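Local coordinates for AP endonuclease, family protein 2 (Mycobacterium smegmatis, PDB 5TNV) that binds a magnesium ion in a xylose isomerase-like TIM barrel and may act as an endonuclease or sugar isomerase, though its substrate is not established, at residues A[69-74]-A[101-106]; A[136-141]-A[186-191]; A[255-260]-A[270-275]. All coordinates share one frame; numbering follows the deposited sequence.

Contact 1: A[69-74]-A[101-106]; sequences IDPTDA and SSISMT
Within the beta-alpha-beta unit of strand 68-70, helix 83-95 and strand 99-104, the C-terminal ends of two neighbouring parallel strands are joined mainly through the carboxylate of D70, which reaches across to S102 and S104. With CG anti to the backbone N (chi1 -180°), the D70 carboxylate lies over the 102-104 backbone and takes four bonds. D70 OD2 accepts from S102 OG and S104 OG, both at 2.7 Å, the two hydroxyls coming from opposite faces of the carboxylate plane. D70 OD1 uses its syn lone pair for S104 N (2.8 Å) and also accepts from T72 N, closing an Asx turn. The four bonds fix the rotation of the group. Earlier along the strands S101 N donates to I69 O (3.3 Å). Past the strand ends, D73 OD1 accepts T106 N at 2.9 Å from above the carboxylate plane; in the conformer modelled here T106 OG1 also meets its syn lone pair. D73 OD2 accepts from S108 OG. P71 CG packs obliquely on I103 CG1 at 4.1 Å. S104 OG is also hydrogen-bonded to the magnesium ligand H252, making S104 a second-shell residue that D70 in turn holds. F250 packs against D70, S102 and S104, I103 and M105 pack against helix 116-133, and strands 29-32 and 137-141 flank the pair.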
loop_
_atom_site.group_PDB
_atom_site.type_symbol
_atom_site.label_atom_id
_atom_site.label_comp_id
_atom_site.label_asym_id
_atom_site.label_seq_id
_atom_site.Cartn_x
_atom_site.Cartn_y
_atom_site.Cartn_z
ATOM N N ILE A 69 9.570 8.489 -21.523
ATOM C CA ILE A 69 10.559 7.777 -20.749
ATOM C C ILE A 69 11.738 8.688 -20.471
ATOM O O ILE A 69 11.960 9.712 -21.147
ATOM C CB ILE A 69 11.040 6.476 -21.432
ATOM C CG1 ILE A 69 11.899 6.790 -22.651
ATOM C CG2 ILE A 69 9.894 5.555 -21.730
ATOM C CD1 ILE A 69 12.764 5.665 -23.148
ATOM N N ASP A 70 12.512 8.266 -19.490
ATOM C CA ASP A 70 13.854 8.774 -19.199
ATOM C C ASP A 70 14.737 7.539 -19.266
ATOM O O ASP A 70 14.618 6.650 -18.449
ATOM C CB ASP A 70 13.919 9.471 -17.869
ATOM C CG ASP A 70 15.287 10.024 -17.512
ATOM O OD1 ASP A 70 16.316 9.392 -17.842
ATOM O OD2 ASP A 70 15.299 11.133 -16.880
ATOM N N PRO A 71 15.609 7.444 -20.306
ATOM C CA PRO A 71 16.381 6.200 -20.475
ATOM C C PRO A 71 17.434 5.998 -19.384
ATOM O O PRO A 71 17.976 4.894 -19.296
ATOM C CB PRO A 71 17.053 6.413 -21.834
ATOM C CG PRO A 71 17.250 7.899 -21.901
ATOM C CD PRO A 71 15.961 8.452 -21.312
ATOM N N THR A 72 17.739 7.027 -18.630
ATOM C CA THR A 72 18.894 7.030 -17.707
ATOM C C THR A 72 20.159 6.787 -18.495
ATOM O O THR A 72 20.177 6.945 -19.724
ATOM C CB THR A 72 18.708 6.125 -16.476
ATOM O OG1 THR A 72 18.975 4.725 -16.792
ATOM C CG2 THR A 72 17.342 6.258 -15.868
ATOM N N ASP A 73 21.249 6.431 -17.810
ATOM C CA ASP A 73 22.468 5.880 -18.375
ATOM C C ASP A 73 22.700 4.471 -17.882
ATOM O O ASP A 73 23.776 3.888 -18.161
ATOM C CB ASP A 73 23.700 6.750 -18.085
ATOM C CG ASP A 73 24.020 6.877 -16.636
ATOM O OD1 ASP A 73 23.279 6.322 -15.827
ATOM O OD2 ASP A 73 25.009 7.558 -16.277
ATOM N N ALA A 74 21.718 3.838 -17.234
ATOM C CA ALA A 74 21.846 2.494 -16.649
ATOM C C ALA A 74 21.153 1.417 -17.479
ATOM O O ALA A 74 21.140 0.246 -17.056
ATOM C CB ALA A 74 21.291 2.555 -15.227
ATOM N N SER A 101 11.728 12.672 -22.515
ATOM C CA SER A 101 11.586 14.017 -21.971
ATOM C C SER A 101 12.766 14.467 -21.132
ATOM O O SER A 101 12.973 15.688 -20.958
ATOM C CB SER A 101 10.274 14.134 -21.181
ATOM O OG SER A 101 10.146 13.064 -20.264
ATOM N N SER A 102 13.551 13.545 -20.593
ATOM C CA SER A 102 14.688 13.852 -19.738
ATOM C C SER A 102 15.666 12.672 -19.823
ATOM O O SER A 102 15.237 11.553 -20.127
ATOM C CB SER A 102 14.243 14.073 -18.289
ATOM O OG SER A 102 13.537 12.963 -17.772
ATOM N N ILE A 103 16.926 12.944 -19.537
ATOM C CA ILE A 103 17.944 11.891 -19.462
ATOM C C ILE A 103 18.671 12.052 -18.114
ATOM O O ILE A 103 19.348 13.056 -17.898
ATOM C CB ILE A 103 18.941 11.924 -20.619
ATOM C CG1 ILE A 103 18.245 11.883 -21.963
ATOM C CG2 ILE A 103 19.961 10.807 -20.437
ATOM C CD1 ILE A 103 19.155 12.088 -23.169
ATOM N N SER A 104 18.545 11.043 -17.268
ATOM C CA SER A 104 19.105 11.053 -15.914
ATOM C C SER A 104 20.277 10.123 -15.780
ATOM O O SER A 104 20.142 8.902 -15.757
ATOM C CB SER A 104 18.030 10.659 -14.880
ATOM O OG SER A 104 16.976 11.617 -14.852
ATOM N N MET A 105 21.473 10.693 -15.614
ATOM C CA MET A 105 22.647 9.915 -15.289
ATOM C C MET A 105 22.528 9.411 -13.870
ATOM O O MET A 105 22.034 10.142 -13.029
ATOM C CB MET A 105 23.901 10.771 -15.468
ATOM C CG MET A 105 24.132 11.225 -16.885
ATOM S SD MET A 105 25.515 12.356 -17.071
ATOM C CE MET A 105 27.018 11.393 -16.783
ATOM N N THR A 106 23.014 8.210 -13.612
ATOM C CA THR A 106 22.770 7.659 -12.272
ATOM C C THR A 106 24.029 7.816 -11.470
ATOM O O THR A 106 24.520 8.874 -11.111
ATOM C CB THR A 106 22.171 6.258 -12.444
ATOM O OG1 THR A 106 23.066 5.363 -13.147
ATOM C CG2 THR A 106 20.875 6.342 -13.260
#

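Contact 2: A[136-141]-A[186-191]; sequences TIVNTG and NGIQLS
T136 O begins a parallel strand pairing by accepting Q189 N at 3.2 Å, and I188 CB rests against the same carbonyl oxygen. At I137 the side chain lies on the face shared with Q189 and S191: it crosses that of Q189 obliquely, CD1 against Q189 CB, and CG2 touches S191 CB at 4.0 Å, with F250 packed against I137 and S191. V138 bonds through both its N and its O, N donating to Q189 O (3.1 Å) and O accepting from S191 N (2.9 Å). Its side chain turns to the other face, where CG2 meets I188 CD1 at 4.0 Å beneath helix 116-133; L190 CD1 lies 3.4 Å from V138 O. N139 returns to the face of I137 and S191. Its CG is anti to the backbone N (chi1 169°), bringing OD1 within 3.9 Å of S191 CB; OD1 accepts from N221 ND2, and ND2 donates to the magnesium ligand E193. T140 N donates to S191 O at 2.9 Å, and the pairing runs on to E193. The two faces differ in chemistry: V138, I188 and L190 seal apolar against the helices, whereas N139 is placed to orient E193 and S191 bonds separately to N249.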
loop_
_atom_site.group_PDB
_atom_site.type_symbol
_atom_site.label_atom_id
_atom_site.label_comp_id
_atom_site.label_asym_id
_atom_site.label_seq_id
_atom_site.Cartn_x
_atom_site.Cartn_y
_atom_site.Cartn_z
ATOM N N THR A 136 14.165 18.051 -22.469
ATOM C CA THR A 136 14.452 19.406 -21.964
ATOM C C THR A 136 15.371 19.426 -20.753
ATOM O O THR A 136 15.746 20.505 -20.299
ATOM C CB THR A 136 13.166 20.193 -21.642
ATOM O OG1 THR A 136 12.471 19.491 -20.599
ATOM C CG2 THR A 136 12.264 20.290 -22.872
ATOM N N ILE A 137 15.760 18.241 -20.236
ATOM C CA ILE A 137 16.588 18.129 -19.057
ATOM C C ILE A 137 17.612 17.035 -19.241
ATOM O O ILE A 137 17.262 15.930 -19.690
ATOM C CB ILE A 137 15.734 17.800 -17.803
ATOM C CG1 ILE A 137 14.819 18.943 -17.378
ATOM C CG2 ILE A 137 16.623 17.274 -16.636
ATOM C CD1 ILE A 137 15.601 20.138 -16.777
ATOM N N VAL A 138 18.851 17.334 -18.855
ATOM C CA VAL A 138 19.831 16.309 -18.522
ATOM C C VAL A 138 20.072 16.445 -17.011
ATOM O O VAL A 138 20.323 17.570 -16.528
ATOM C CB VAL A 138 21.124 16.435 -19.328
ATOM C CG1 VAL A 138 22.237 15.515 -18.810
ATOM C CG2 VAL A 138 20.815 16.186 -20.803
ATOM N N ASN A 139 19.990 15.344 -16.286
ATOM C CA ASN A 139 20.108 15.311 -14.840
ATOM C C ASN A 139 21.383 14.569 -14.444
ATOM O O ASN A 139 21.685 13.497 -14.960
ATOM C CB ASN A 139 18.866 14.599 -14.273
ATOM C CG ASN A 139 18.914 14.246 -12.819
ATOM O OD1 ASN A 139 18.462 15.021 -11.971
ATOM N ND2 ASN A 139 19.468 13.087 -12.502
ATOM N N THR A 140 22.107 15.169 -13.485
ATOM C CA THR A 140 23.288 14.568 -12.903
ATOM C C THR A 140 23.204 14.651 -11.386
ATOM O O THR A 140 22.583 15.567 -10.840
ATOM C CB THR A 140 24.545 15.266 -13.475
ATOM O OG1 THR A 140 25.713 14.537 -13.146
ATOM C CG2 THR A 140 24.707 16.686 -12.972
ATOM N N GLY A 141 23.840 13.717 -10.706
ATOM C CA GLY A 141 23.956 13.782 -9.275
ATOM C C GLY A 141 25.314 13.280 -8.821
ATOM O O GLY A 141 26.164 12.919 -9.630
ATOM N N ASN A 186 22.112 24.788 -25.935
ATOM C CA ASN A 186 21.230 23.825 -26.559
ATOM C C ASN A 186 19.760 24.000 -26.239
ATOM O O ASN A 186 18.947 23.176 -26.657
ATOM C CB ASN A 186 21.678 22.399 -26.263
ATOM C CG ASN A 186 22.912 22.017 -27.048
ATOM O OD1 ASN A 186 23.553 22.838 -27.713
ATOM N ND2 ASN A 186 23.237 20.731 -27.053
ATOM N N GLY A 187 19.421 25.077 -25.543
ATOM C CA GLY A 187 18.027 25.371 -25.247
ATOM C C GLY A 187 17.434 24.477 -24.166
ATOM O O GLY A 187 16.190 24.421 -24.103
ATOM N N ILE A 188 18.234 23.826 -23.346
ATOM C CA ILE A 188 17.739 22.932 -22.317
ATOM C C ILE A 188 18.357 23.336 -20.994
ATOM O O ILE A 188 19.044 24.354 -20.885
ATOM C CB ILE A 188 18.025 21.458 -22.701
ATOM C CG1 ILE A 188 19.494 21.089 -22.685
ATOM C CG2 ILE A 188 17.376 21.101 -24.012
ATOM C CD1 ILE A 188 19.760 19.598 -22.586
ATOM N N GLN A 189 18.120 22.546 -19.941
ATOM C CA GLN A 189 18.741 22.806 -18.648
ATOM C C GLN A 189 19.356 21.546 -18.068
ATOM O O GLN A 189 18.957 20.408 -18.422
ATOM C CB GLN A 189 17.761 23.412 -17.652
ATOM C CG GLN A 189 17.213 24.750 -18.080
ATOM C CD GLN A 189 16.358 25.412 -17.001
ATOM O OE1 GLN A 189 16.444 25.118 -15.838
ATOM N NE2 GLN A 189 15.560 26.358 -17.426
ATOM N N LEU A 190 20.315 21.763 -17.166
ATOM C CA LEU A 190 20.891 20.738 -16.300
ATOM C C LEU A 190 20.140 20.710 -14.966
ATOM O O LEU A 190 19.832 21.796 -14.446
ATOM C CB LEU A 190 22.360 21.052 -16.063
ATOM C CG LEU A 190 23.169 19.955 -15.343
ATOM C CD1 LEU A 190 23.443 18.818 -16.303
ATOM C CD2 LEU A 190 24.434 20.570 -14.792
ATOM N N SER A 191 19.895 19.536 -14.436
ATOM C CA SER A 191 19.323 19.398 -13.109
ATOM C C SER A 191 20.287 18.588 -12.229
ATOM O O SER A 191 20.974 17.698 -12.717
ATOM C CB SER A 191 17.952 18.742 -13.144
ATOM O OG SER A 191 17.264 18.956 -11.920
#

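Contact 3: A[255-260]-A[270-275]; sequences NYSRDF and APLPLK
N255, Y256 and S257 pair with A270, P271 and L272 at the base of the beta hairpin formed by strands 251-261 and 266-272. The antiparallel pairing is short and loosely bonded; Y256 and P271 form its non-hydrogen-bonded pair. L272 N donates to N255 O at 3.2 Å, nearly straight at the hydrogen (176°) although the donor sits above the carbonyl plane. S257 N donates to A270 O at 2.9 Å, in the carbonyl plane but bent at the hydrogen. The return bond from A270 N to S257 O is weak, and Y256 CA adds a CA-H...O contact to A270 O.

Among polar side-chain bonds, N255 ND2 reaches past the end of the strand to L274 O (2.9 Å). L274 O lies in the N255 amide plane but is approached with ND2 tilted 25° from the plane of its own carbonyl. The same ND2 donates to V279 O. A water accepts from N255 N (3.0 Å) and donates to L272 O (2.8 Å), bridging the strands where they diverge.

In the packing, Y256 crosses P271 obliquely, CE2 lying 4.0 Å from P271 CB; its ring also meets W157 edge-to-face, and its hydroxyl is bonded to R229. On the face of S257 and L272, L272 CD1 touches S257 CB at 3.8 Å. Past the strand, L274 CD2 reaches back to N255 CB.

The hairpin also belongs to the subunit interfaces: L272 packs on L272 of the third subunit, and K275 forms a salt bridge with E312 of the second. Beyond the loose backbone pairing, the N255 amide and the bridging water tie 272-274 to the strand.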
loop_
_atom_site.group_PDB
_atom_site.type_symbol
_atom_site.label_atom_id
_atom_site.label_comp_id
_atom_site.label_asym_id
_atom_site.label_seq_id
_atom_site.Cartn_x
_atom_site.Cartn_y
_atom_site.Cartn_z
ATOM N N ASN A 255 7.824 7.944 -3.333
ATOM C CA ASN A 255 7.388 7.992 -1.953
ATOM C C ASN A 255 7.750 6.700 -1.198
ATOM O O ASN A 255 8.010 5.645 -1.786
ATOM C CB ASN A 255 5.884 8.276 -1.850
ATOM C CG ASN A 255 5.432 9.105 -0.669
ATOM O OD1 ASN A 255 6.239 9.395 0.249
ATOM N ND2 ASN A 255 4.187 9.505 -0.660
ATOM N N TYR A 256 7.705 6.818 0.114
ATOM C CA TYR A 256 7.991 5.757 1.063
ATOM C C TYR A 256 7.088 5.924 2.263
ATOM O O TYR A 256 6.870 7.081 2.673
ATOM C CB TYR A 256 9.427 5.816 1.607
ATOM C CG TYR A 256 10.470 5.606 0.561
ATOM C CD1 TYR A 256 10.898 6.620 -0.285
ATOM C CD2 TYR A 256 11.069 4.349 0.392
ATOM C CE1 TYR A 256 11.845 6.422 -1.248
ATOM C CE2 TYR A 256 12.037 4.126 -0.570
ATOM C CZ TYR A 256 12.434 5.176 -1.419
ATOM O OH TYR A 256 13.402 5.024 -2.370
ATOM N N SER A 257 6.575 4.848 2.875
ATOM C CA SER A 257 6.151 4.989 4.264
ATOM C C SER A 257 7.381 5.392 5.087
ATOM O O SER A 257 8.515 5.055 4.726
ATOM C CB SER A 257 5.555 3.700 4.792
ATOM O OG SER A 257 6.497 2.651 4.722
ATOM N N ARG A 258 7.123 6.038 6.224
ATOM C CA ARG A 258 8.195 6.415 7.153
ATOM C C ARG A 258 7.641 6.222 8.560
ATOM O O ARG A 258 6.515 6.672 8.837
ATOM C CB ARG A 258 8.630 7.852 6.946
ATOM C CG ARG A 258 9.711 8.354 7.894
ATOM C CD ARG A 258 10.204 9.745 7.522
ATOM N NE ARG A 258 11.161 10.282 8.475
ATOM C CZ ARG A 258 12.442 9.909 8.577
ATOM N NH1 ARG A 258 12.960 9.049 7.722
ATOM N NH2 ARG A 258 13.165 10.430 9.556
ATOM N N ASP A 259 8.366 5.570 9.434
ATOM C CA ASP A 259 7.914 5.365 10.784
ATOM C C ASP A 259 9.125 5.365 11.723
ATOM O O ASP A 259 10.282 5.160 11.329
ATOM C CB ASP A 259 7.142 4.062 10.988
ATOM C CG ASP A 259 6.165 4.114 12.171
ATOM O OD1 ASP A 259 5.655 5.217 12.440
ATOM O OD2 ASP A 259 5.930 3.067 12.795
ATOM N N PHE A 260 8.822 5.542 13.006
ATOM C CA PHE A 260 9.851 5.571 14.048
ATOM C C PHE A 260 9.184 5.108 15.344
ATOM O O PHE A 260 8.009 5.429 15.587
ATOM C CB PHE A 260 10.403 6.975 14.195
ATOM C CG PHE A 260 11.394 7.213 15.294
ATOM C CD1 PHE A 260 12.679 6.684 15.229
ATOM C CD2 PHE A 260 11.044 7.965 16.410
ATOM C CE1 PHE A 260 13.611 6.918 16.229
ATOM C CE2 PHE A 260 11.947 8.190 17.439
ATOM C CZ PHE A 260 13.236 7.671 17.340
ATOM N N ALA A 270 9.324 1.913 3.687
ATOM C CA ALA A 270 9.018 0.971 2.610
ATOM C C ALA A 270 8.638 1.736 1.362
ATOM O O ALA A 270 7.816 2.667 1.429
ATOM C CB ALA A 270 7.895 0.013 2.953
ATOM N N PRO A 271 9.165 1.368 0.182
ATOM C CA PRO A 271 8.715 2.049 -1.042
ATOM C C PRO A 271 7.241 1.793 -1.262
ATOM O O PRO A 271 6.777 0.666 -1.165
ATOM C CB PRO A 271 9.579 1.427 -2.135
ATOM C CG PRO A 271 10.295 0.319 -1.569
ATOM C CD PRO A 271 10.155 0.326 -0.088
ATOM N N LEU A 272 6.497 2.855 -1.601
ATOM C CA LEU A 272 5.082 2.760 -1.850
ATOM C C LEU A 272 4.684 3.738 -2.949
ATOM O O LEU A 272 5.402 4.733 -3.167
ATOM C CB LEU A 272 4.253 3.126 -0.609
ATOM C CG LEU A 272 4.259 2.106 0.537
ATOM C CD1 LEU A 272 3.533 2.703 1.733
ATOM C CD2 LEU A 272 3.623 0.798 0.116
ATOM N N PRO A 273 3.536 3.513 -3.610
ATOM C CA PRO A 273 2.971 4.543 -4.495
ATOM C C PRO A 273 2.946 5.922 -3.850
ATOM O O PRO A 273 2.805 6.075 -2.632
ATOM C CB PRO A 273 1.561 4.032 -4.753
ATOM C CG PRO A 273 1.697 2.516 -4.651
ATOM C CD PRO A 273 2.708 2.314 -3.562
ATOM N N LEU A 274 3.025 6.943 -4.709
ATOM C CA LEU A 274 2.893 8.313 -4.256
ATOM C C LEU A 274 1.699 8.508 -3.309
ATOM O O LEU A 274 1.841 9.194 -2.287
ATOM C CB LEU A 274 2.759 9.318 -5.403
ATOM C CG LEU A 274 3.930 9.386 -6.393
ATOM C CD1 LEU A 274 3.657 10.453 -7.440
ATOM C CD2 LEU A 274 5.262 9.610 -5.711
ATOM N N LYS A 275 0.547 7.943 -3.645
ATOM C CA LYS A 275 -0.665 8.166 -2.872
ATOM C C LYS A 275 -0.591 7.660 -1.427
ATOM O O LYS A 275 -1.370 8.092 -0.606
ATOM C CB LYS A 275 -1.854 7.496 -3.590
ATOM C CG LYS A 275 -3.242 7.917 -3.052
ATOM C CD LYS A 275 -4.378 7.312 -3.835
ATOM C CE LYS A 275 -4.480 7.771 -5.232
ATOM N NZ LYS A 275 -5.633 7.226 -5.961
HETATM O O HOH W 1 6.742 5.912 -5.274
#

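The three contacts follow one another along the chain and all reach one sheet, whose parallel strands form the barrel wall and to which strand 266-272 is added antiparallel at the edge. Contacts 1 and 2 are neighbours, with centres about 11 Å apart: strands 99-104 and 137-141 lie side by side, I103 O with N139 N and M105 N with N139 O, each 2.9 Å and probably hydrogen-bonded. Contact 3 lies across the chain's centre from contact 2, their centres about 28 Å apart; it is about 23 Å from contact 1 between centres and touches neither. Contacts 1 and 2 thus supply second-shell residues beside the magnesium ligands, whereas contact 3 carries the sheet outward in a hairpin that meets the other subunits.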